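Local structure of cytochrome C' (Rubrivivax gelatinosus, 1JAF) at the protoporphyrin IX containing Fe site. The protein binds a covalently attached, high-spin haem whose iron has no sixth ligand, and probably takes part in electron transfer. Sequence-based numbering; all coordinates share one arbitrary frame. Chains: chain A/B, Cytochrome C'.

The protoporphyrin IX containing Fe site. Residues chain A 9, 12-13, 16-17, 19-20, 59, 69-71, 82, 85-86, 89, 115, 118-119, 122-123, 126-127; chain B 10. With HEM (protoporphyrin IX containing Fe), chain C.
Cytochrome c' is a worked example of a five-coordinate c-type haem: a CXXCH motif late in helix 105-126 tethers the rim and supplies the proximal ligand, and an aromatic side chain from helix 5-30 lies flat across the other face. A:Cys119 SG and A:Cys122 SG form thioethers to the former vinyl carbons CAB and CAC, and the proximal A:His123 binds FE through NE2 at 2.0 Å in a near square-pyramidal arrangement. Over the centre of the imidazole face packs CD of A:Lys127, whose chain, extended as far as CE, brings CE to the meso carbon CHA.

On the distal side A:Phe16 can be followed from its base outwards. CB comes off helix 5-30 over the face of the pyrrole ring containing NA, 3.5 Å from its centroid, a CH-pi contact. With CG anti to the carbonyl carbon (chi1 -76°), the ring is directed across the porphyrin. CG continues above NA, CD1 and CE1 pass over the iron, with CD1 3.8 Å from FE, and CD2 and CE2 lie on the pyrrole ring of ND. The A:Phe16 ring and that HEM pyrrole are stacked, 6° between planes. The phenyl covers the position a sixth ligand would take and so probably helps keep the iron five-coordinate, while CZ of A:Phe59 abuts its edge.

The D-ring propionate is held from several directions. A:Arg12 turns its guanidinium side-on, in plane, NE (2.9 Å) and NH2 both donating to O1D, which also accepts from A:Thr69 OG1 (2.8 Å). An alanine at A:Arg12 would remove the NE and NH2 donors to O1D, and with NH2 the bond to A:Thr69 OG1, and would probably leave the propionate charge less compensated and its rotation less fixed. O2D accepts from A:Gln13 NE2 and the backbone N of A:Glu70, and a water links it to the other propionate's O1A.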
ATOM      1  N   ILE A   9      29.432  22.959   0.701  1.00 29.92           N
ATOM      2  CA  ILE A   9      28.924  22.294  -0.492  1.00 28.19           C
ATOM      3  C   ILE A   9      28.689  20.813  -0.262  1.00 29.30           C
ATOM      4  O   ILE A   9      27.632  20.293  -0.611  1.00 33.56           O
ATOM      5  CB  ILE A   9      29.847  22.502  -1.694  1.00 26.89           C
ATOM      6  CG1 ILE A   9      29.888  23.991  -2.046  1.00 30.00           C
ATOM      7  CG2 ILE A   9      29.347  21.707  -2.874  1.00 25.79           C
ATOM      8  CD1 ILE A   9      30.916  24.366  -3.097  1.00 33.25           C
ATOM      9  N   ARG A  12      25.577  20.362   2.199  1.00 24.55           N
ATOM     10  CA  ARG A  12      24.271  20.528   1.589  1.00 23.47           C
ATOM     11  C   ARG A  12      23.928  19.415   0.599  1.00 23.51           C
ATOM     12  O   ARG A  12      22.775  18.959   0.533  1.00 26.10           O
ATOM     13  CB  ARG A  12      24.141  21.911   0.949  1.00 23.88           C
ATOM     14  CG  ARG A  12      25.031  22.159  -0.249  1.00 20.97           C
ATOM     15  CD  ARG A  12      25.044  23.654  -0.541  1.00 23.15           C
ATOM     16  NE  ARG A  12      25.646  23.982  -1.829  1.00 26.00           N
ATOM     17  CZ  ARG A  12      26.272  25.125  -2.092  1.00 25.88           C
ATOM     18  NH1 ARG A  12      26.388  26.049  -1.154  1.00 25.05           N
ATOM     19  NH2 ARG A  12      26.777  25.348  -3.295  1.00 23.24           N
ATOM     20  N   GLN A  13      24.912  18.947  -0.156  1.00 21.86           N
ATOM     21  CA  GLN A  13      24.664  17.865  -1.110  1.00 22.04           C
ATOM     22  C   GLN A  13      24.261  16.583  -0.369  1.00 22.92           C
ATOM     23  O   GLN A  13      23.306  15.894  -0.740  1.00 25.90           O
ATOM     24  CB  GLN A  13      25.900  17.618  -1.975  1.00 23.28           C
ATOM     25  CG  GLN A  13      26.279  18.814  -2.854  1.00 28.59           C
ATOM     26  CD  GLN A  13      27.452  18.535  -3.781  1.00 33.09           C
ATOM     27  OE1 GLN A  13      28.255  17.641  -3.529  1.00 41.69           O
ATOM     28  NE2 GLN A  13      27.567  19.314  -4.849  1.00 33.17           N
ATOM     29  N   PHE A  16      20.682  16.854   0.983  1.00 19.68           N
ATOM     30  CA  PHE A  16      19.691  16.632  -0.067  1.00 18.09           C
ATOM     31  C   PHE A  16      19.593  15.170  -0.420  1.00 16.74           C
ATOM     32  O   PHE A  16      18.499  14.643  -0.582  1.00 21.63           O
ATOM     33  CB  PHE A  16      20.004  17.459  -1.299  1.00 17.52           C
ATOM     34  CG  PHE A  16      19.654  18.895  -1.144  1.00 16.01           C
ATOM     35  CD1 PHE A  16      18.408  19.252  -0.655  1.00 17.68           C
ATOM     36  CD2 PHE A  16      20.565  19.892  -1.456  1.00 19.34           C
ATOM     37  CE1 PHE A  16      18.058  20.591  -0.480  1.00 22.56           C
ATOM     38  CE2 PHE A  16      20.234  21.230  -1.289  1.00 23.07           C
ATOM     39  CZ  PHE A  16      18.969  21.587  -0.793  1.00 19.82           C
ATOM     40  N   THR A  17      20.727  14.492  -0.487  1.00 18.35           N
ATOM     41  CA  THR A  17      20.747  13.070  -0.791  1.00 16.07           C
ATOM     42  C   THR A  17      19.923  12.274   0.237  1.00 19.22           C
ATOM     43  O   THR A  17      19.138  11.390  -0.141  1.00 21.96           O
ATOM     44  CB  THR A  17      22.193  12.557  -0.791  1.00 18.55           C
ATOM     45  OG1 THR A  17      22.937  13.243  -1.801  1.00 17.13           O
ATOM     46  CG2 THR A  17      22.256  11.068  -1.051  1.00 15.27           C
ATOM     47  N   ILE A  19      17.489  13.462   2.214  1.00 15.41           N
ATOM     48  CA  ILE A  19      16.103  13.909   2.085  1.00 15.00           C
ATOM     49  C   ILE A  19      15.450  13.209   0.904  1.00 14.48           C
ATOM     50  O   ILE A  19      14.328  12.702   0.992  1.00 15.11           O
ATOM     51  CB  ILE A  19      16.049  15.422   1.844  1.00 18.06           C
ATOM     52  CG1 ILE A  19      16.433  16.151   3.129  1.00 18.79           C
ATOM     53  CG2 ILE A  19      14.674  15.837   1.393  1.00 15.36           C
ATOM     54  CD1 ILE A  19      16.603  17.638   2.960  1.00 24.39           C
ATOM     55  N   ALA A  20      16.155  13.170  -0.211  1.00 14.29           N
ATOM     56  CA  ALA A  20      15.622  12.510  -1.388  1.00 15.65           C
ATOM     57  C   ALA A  20      15.307  11.061  -1.070  1.00 19.22           C
ATOM     58  O   ALA A  20      14.194  10.594  -1.306  1.00 25.63           O
ATOM     59  CB  ALA A  20      16.616  12.583  -2.533  1.00  8.30           C
ATOM     60  N   PHE A  59      24.291  27.700   2.212  1.00 38.27           N
ATOM     61  CA  PHE A  59      24.354  28.400   0.933  1.00 39.97           C
ATOM     62  C   PHE A  59      24.936  29.805   1.097  1.00 44.29           C
ATOM     63  O   PHE A  59      24.579  30.730   0.366  1.00 45.85           O
ATOM     64  CB  PHE A  59      22.970  28.466   0.292  1.00 31.95           C
ATOM     65  CG  PHE A  59      22.568  27.203  -0.406  1.00 28.74           C
ATOM     66  CD1 PHE A  59      22.969  26.968  -1.714  1.00 25.11           C
ATOM     67  CD2 PHE A  59      21.785  26.250   0.234  1.00 25.97           C
ATOM     68  CE1 PHE A  59      22.594  25.806  -2.380  1.00 23.36           C
ATOM     69  CE2 PHE A  59      21.403  25.084  -0.420  1.00 21.04           C
ATOM     70  CZ  PHE A  59      21.813  24.861  -1.732  1.00 20.99           C
ATOM     71  N   THR A  69      29.757  21.506  -7.160  1.00 42.47           N
ATOM     72  CA  THR A  69      28.463  22.099  -6.860  1.00 38.81           C
ATOM     73  C   THR A  69      27.588  22.238  -8.099  1.00 41.79           C
ATOM     74  O   THR A  69      28.078  22.552  -9.183  1.00 47.88           O
ATOM     75  CB  THR A  69      28.628  23.481  -6.223  1.00 36.24           C
ATOM     76  OG1 THR A  69      27.338  24.041  -5.960  1.00 40.05           O
ATOM     77  CG2 THR A  69      29.384  24.405  -7.145  1.00 30.27           C
ATOM     78  N   GLU A  70      26.289  22.020  -7.931  1.00 41.28           N
ATOM     79  CA  GLU A  70      25.331  22.135  -9.026  1.00 36.60           C
ATOM     80  C   GLU A  70      24.384  23.289  -8.809  1.00 33.66           C
ATOM     81  O   GLU A  70      23.366  23.388  -9.470  1.00 32.75           O
ATOM     82  CB  GLU A  70      24.512  20.869  -9.163  1.00 38.50           C
ATOM     83  CG  GLU A  70      25.284  19.711  -9.700  1.00 47.88           C
ATOM     84  CD  GLU A  70      24.381  18.572 -10.084  1.00 54.75           C
ATOM     85  OE1 GLU A  70      23.980  17.811  -9.180  1.00 61.37           O
ATOM     86  OE2 GLU A  70      24.071  18.442 -11.289  1.00 61.92           O
ATOM     87  N   ALA A  71      24.697  24.142  -7.851  1.00 35.01           N
ATOM     88  CA  ALA A  71      23.855  25.287  -7.549  1.00 37.45           C
ATOM     89  C   ALA A  71      24.108  26.381  -8.566  1.00 41.58           C
ATOM     90  O   ALA A  71      25.244  26.830  -8.730  1.00 45.27           O
ATOM     91  CB  ALA A  71      24.166  25.802  -6.150  1.00 36.83           C
ATOM     92  N   PHE A  82      15.368  32.777  -4.331  1.00 46.04           N
ATOM     93  CA  PHE A  82      15.762  31.579  -3.611  1.00 45.48           C
ATOM     94  C   PHE A  82      15.058  31.499  -2.266  1.00 42.10           C
ATOM     95  O   PHE A  82      14.499  30.459  -1.932  1.00 44.10           O
ATOM     96  CB  PHE A  82      17.270  31.506  -3.420  1.00 44.39           C
ATOM     97  CG  PHE A  82      17.767  30.134  -3.072  1.00 42.17           C
ATOM     98  CD1 PHE A  82      17.745  29.118  -4.017  1.00 38.87           C
ATOM     99  CD2 PHE A  82      18.286  29.867  -1.811  1.00 42.84           C
ATOM    100  CE1 PHE A  82      18.236  27.863  -3.716  1.00 37.69           C
ATOM    101  CE2 PHE A  82      18.781  28.613  -1.499  1.00 39.42           C
ATOM    102  CZ  PHE A  82      18.758  27.605  -2.452  1.00 38.54           C
ATOM    103  N   ALA A  85      11.615  30.334  -2.894  1.00 31.13           N
ATOM    104  CA  ALA A  85      11.516  28.906  -3.181  1.00 28.46           C
ATOM    105  C   ALA A  85      11.690  28.061  -1.909  1.00 30.67           C
ATOM    106  O   ALA A  85      11.038  27.026  -1.731  1.00 32.15           O
ATOM    107  CB  ALA A  85      12.568  28.532  -4.201  1.00 26.74           C
ATOM    108  N   ALA A  86      12.592  28.499  -1.041  1.00 28.87           N
ATOM    109  CA  ALA A  86      12.855  27.822   0.209  1.00 28.67           C
ATOM    110  C   ALA A  86      11.650  27.936   1.126  1.00 32.87           C
ATOM    111  O   ALA A  86      11.324  27.006   1.866  1.00 37.42           O
ATOM    112  CB  ALA A  86      14.054  28.433   0.871  1.00 29.97           C
ATOM    113  N   PHE A  89       8.993  25.475   0.086  1.00 30.92           N
ATOM    114  CA  PHE A  89       9.428  24.147   0.491  1.00 27.06           C
ATOM    115  C   PHE A  89       9.127  23.918   1.967  1.00 24.64           C
ATOM    116  O   PHE A  89       8.575  22.890   2.351  1.00 25.81           O
ATOM    117  CB  PHE A  89      10.923  23.997   0.223  1.00 27.55           C
ATOM    118  CG  PHE A  89      11.490  22.698   0.687  1.00 30.55           C
ATOM    119  CD1 PHE A  89      10.919  21.496   0.279  1.00 29.78           C
ATOM    120  CD2 PHE A  89      12.581  22.673   1.551  1.00 28.32           C
ATOM    121  CE1 PHE A  89      11.427  20.281   0.720  1.00 31.42           C
ATOM    122  CE2 PHE A  89      13.101  21.466   2.003  1.00 31.53           C
ATOM    123  CZ  PHE A  89      12.521  20.261   1.588  1.00 32.75           C
ATOM    124  N   THR A 115       4.958  18.758  -1.681  1.00 28.49           N
ATOM    125  CA  THR A 115       6.387  18.756  -1.409  1.00 21.98           C
ATOM    126  C   THR A 115       7.151  18.489  -2.707  1.00 23.73           C
ATOM    127  O   THR A 115       8.072  19.236  -3.061  1.00 25.07           O
ATOM    128  CB  THR A 115       6.728  17.692  -0.373  1.00 20.63           C
ATOM    129  OG1 THR A 115       5.937  17.916   0.791  1.00 23.66           O
ATOM    130  CG2 THR A 115       8.188  17.771   0.020  1.00 18.32           C
ATOM    131  N   ALA A 118       7.456  21.405  -4.742  1.00 27.17           N
ATOM    132  CA  ALA A 118       8.373  22.385  -4.177  1.00 24.52           C
ATOM    133  C   ALA A 118       9.824  22.032  -4.486  1.00 28.32           C
ATOM    134  O   ALA A 118      10.669  22.921  -4.606  1.00 31.04           O
ATOM    135  CB  ALA A 118       8.164  22.494  -2.701  1.00 24.31           C
ATOM    136  N   CYS A 119      10.118  20.742  -4.625  1.00 26.89           N
ATOM    137  CA  CYS A 119      11.475  20.317  -4.927  1.00 26.26           C
ATOM    138  C   CYS A 119      11.821  20.749  -6.334  1.00 29.04           C
ATOM    139  O   CYS A 119      12.826  21.425  -6.550  1.00 29.35           O
ATOM    140  CB  CYS A 119      11.614  18.802  -4.839  1.00 25.62           C
ATOM    141  SG  CYS A 119      11.187  18.061  -3.233  1.00 31.24           S
ATOM    142  N   CYS A 122      12.039  24.718  -7.115  1.00 39.71           N
ATOM    143  CA  CYS A 122      13.328  25.306  -6.788  1.00 35.13           C
ATOM    144  C   CYS A 122      14.393  24.831  -7.761  1.00 34.63           C
ATOM    145  O   CYS A 122      15.175  25.633  -8.265  1.00 37.72           O
ATOM    146  CB  CYS A 122      13.742  24.947  -5.367  1.00 31.85           C
ATOM    147  SG  CYS A 122      15.307  25.743  -4.895  1.00 31.11           S
ATOM    148  N   HIS A 123      14.395  23.536  -8.058  1.00 35.09           N
ATOM    149  CA  HIS A 123      15.382  22.968  -8.971  1.00 36.49           C
ATOM    150  C   HIS A 123      15.389  23.609 -10.340  1.00 41.71           C
ATOM    151  O   HIS A 123      16.463  23.856 -10.886  1.00 45.23           O
ATOM    152  CB  HIS A 123      15.195  21.465  -9.133  1.00 32.54           C
ATOM    153  CG  HIS A 123      15.752  20.663  -8.001  1.00 30.21           C
ATOM    154  ND1 HIS A 123      15.939  19.297  -8.137  1.00 31.17           N
ATOM    155  CD2 HIS A 123      16.063  21.131  -6.728  1.00 24.54           C
ATOM    156  CE1 HIS A 123      16.345  18.945  -6.903  1.00 31.02           C
ATOM    157  NE2 HIS A 123      16.458  19.957  -6.078  1.00 28.86           N
ATOM    158  N   PHE A 126      17.018  27.106  -9.783  1.00 42.31           N
ATOM    159  CA  PHE A 126      18.353  27.184  -9.210  1.00 37.10           C
ATOM    160  C   PHE A 126      19.298  25.988  -9.256  1.00 39.19           C
ATOM    161  O   PHE A 126      20.349  26.046  -8.618  1.00 43.06           O
ATOM    162  CB  PHE A 126      18.241  27.625  -7.760  1.00 34.82           C
ATOM    163  CG  PHE A 126      17.412  28.851  -7.564  1.00 35.78           C
ATOM    164  CD1 PHE A 126      17.930  30.108  -7.835  1.00 35.02           C
ATOM    165  CD2 PHE A 126      16.127  28.756  -7.057  1.00 36.00           C
ATOM    166  CE1 PHE A 126      17.176  31.257  -7.601  1.00 35.17           C
ATOM    167  CE2 PHE A 126      15.369  29.903  -6.820  1.00 38.11           C
ATOM    168  CZ  PHE A 126      15.899  31.154  -7.092  1.00 33.50           C
ATOM    169  N   LYS A 127      18.999  24.935 -10.014  1.00 38.36           N
ATOM    170  CA  LYS A 127      19.896  23.778 -10.022  1.00 39.40           C
ATOM    171  C   LYS A 127      20.373  23.294 -11.386  1.00 45.58           C
ATOM    172  O   LYS A 127      19.645  23.351 -12.365  1.00 48.56           O
ATOM    173  CB  LYS A 127      19.257  22.611  -9.259  1.00 33.48           C
ATOM    174  CG  LYS A 127      20.116  21.348  -9.169  1.00 29.84           C
ATOM    175  CD  LYS A 127      19.307  20.168  -8.656  1.00 33.93           C
ATOM    176  CE  LYS A 127      20.123  18.880  -8.560  1.00 34.67           C
ATOM    177  NZ  LYS A 127      20.657  18.371  -9.852  1.00 39.86           N
TER
ATOM    178  N   GLU B  10      26.412   6.386  -1.866  1.00 30.09           N
ATOM    179  CA  GLU B  10      26.174   7.817  -1.701  1.00 28.82           C
ATOM    180  C   GLU B  10      25.416   8.138  -0.433  1.00 21.58           C
ATOM    181  O   GLU B  10      25.681   9.132   0.221  1.00 23.18           O
ATOM    182  CB  GLU B  10      25.377   8.363  -2.874  1.00 37.33           C
ATOM    183  CG  GLU B  10      26.212   8.675  -4.088  1.00 56.34           C
ATOM    184  CD  GLU B  10      25.631   9.839  -4.860  1.00 67.29           C
ATOM    185  OE1 GLU B  10      25.937  10.996  -4.491  1.00 72.30           O
ATOM    186  OE2 GLU B  10      24.848   9.596  -5.807  1.00 72.76           O
TER
HETATM  187  CHA HEM C 130      20.550  19.316  -4.982  1.00 20.61           C
HETATM  188  CHB HEM C 130      16.766  16.601  -3.990  1.00 16.68           C
HETATM  189  CHC HEM C 130      14.416  20.419  -2.532  1.00 18.70           C
HETATM  190  CHD HEM C 130      17.917  23.227  -4.124  1.00 23.25           C
HETATM  191  C1A HEM C 130      19.730  18.250  -4.750  1.00 21.96           C
HETATM  192  C2A HEM C 130      20.155  16.868  -4.896  1.00 21.18           C
HETATM  193  C3A HEM C 130      19.067  16.116  -4.663  1.00 18.80           C
HETATM  194  C4A HEM C 130      17.993  17.034  -4.377  1.00 19.19           C
HETATM  195  CMA HEM C 130      19.049  14.609  -4.672  1.00 12.66           C
HETATM  196  CAA HEM C 130      21.473  16.278  -5.352  1.00 26.43           C
HETATM  197  CBA HEM C 130      22.614  16.346  -4.361  1.00 30.07           C
HETATM  198  CGA HEM C 130      23.875  15.709  -4.895  1.00 39.92           C
HETATM  199  O1A HEM C 130      24.328  16.101  -5.989  1.00 49.40           O
HETATM  200  O2A HEM C 130      24.418  14.810  -4.228  1.00 45.90           O
HETATM  201  C1B HEM C 130      15.772  17.405  -3.540  1.00 19.49           C
HETATM  202  C2B HEM C 130      14.518  16.915  -3.010  1.00 16.63           C
HETATM  203  C3B HEM C 130      13.855  17.997  -2.544  1.00 20.31           C
HETATM  204  C4B HEM C 130      14.727  19.134  -2.818  1.00 20.18           C
HETATM  205  CMB HEM C 130      13.989  15.494  -3.035  1.00 18.68           C
HETATM  206  CAB HEM C 130      12.466  18.210  -1.980  1.00 23.59           C
HETATM  207  CBB HEM C 130      12.085  17.247  -0.850  1.00 21.08           C
HETATM  208  C1C HEM C 130      15.130  21.518  -2.877  1.00 20.14           C
HETATM  209  C2C HEM C 130      14.640  22.871  -2.643  1.00 21.37           C
HETATM  210  C3C HEM C 130      15.618  23.713  -3.082  1.00 22.64           C
HETATM  211  C4C HEM C 130      16.682  22.821  -3.614  1.00 24.23           C
HETATM  212  CMC HEM C 130      13.296  23.303  -2.059  1.00 22.98           C
HETATM  213  CAC HEM C 130      15.680  25.251  -3.245  1.00 26.94           C
HETATM  214  CBC HEM C 130      14.974  26.219  -2.305  1.00 19.51           C
HETATM  215  C1D HEM C 130      18.931  22.393  -4.557  1.00 24.22           C
HETATM  216  C2D HEM C 130      20.249  22.843  -5.008  1.00 21.62           C
HETATM  217  C3D HEM C 130      21.002  21.732  -5.156  1.00 22.31           C
HETATM  218  C4D HEM C 130      20.142  20.609  -4.879  1.00 22.71           C
HETATM  219  CMD HEM C 130      20.693  24.224  -5.392  1.00 21.45           C
HETATM  220  CAD HEM C 130      22.466  21.684  -5.497  1.00 27.51           C
HETATM  221  CBD HEM C 130      23.419  21.673  -4.318  1.00 27.89           C
HETATM  222  CGD HEM C 130      24.865  21.668  -4.762  1.00 30.98           C
HETATM  223  O1D HEM C 130      25.635  22.538  -4.304  1.00 30.88           O
HETATM  224  O2D HEM C 130      25.234  20.805  -5.586  1.00 28.95           O
HETATM  225  NA  HEM C 130      18.387  18.346  -4.435  1.00 19.35           N
HETATM  226  NB  HEM C 130      15.883  18.777  -3.459  1.00 22.93           N
HETATM  227  NC  HEM C 130      16.336  21.479  -3.526  1.00 20.67           N
HETATM  228  ND  HEM C 130      18.862  21.007  -4.520  1.00 22.62           N
HETATM  229 FE   HEM C 130      17.275  19.919  -4.206  1.00 25.76          FE
HETATM  230  O   HOH W   1      24.015  18.651  -6.462  1.00 37.28           O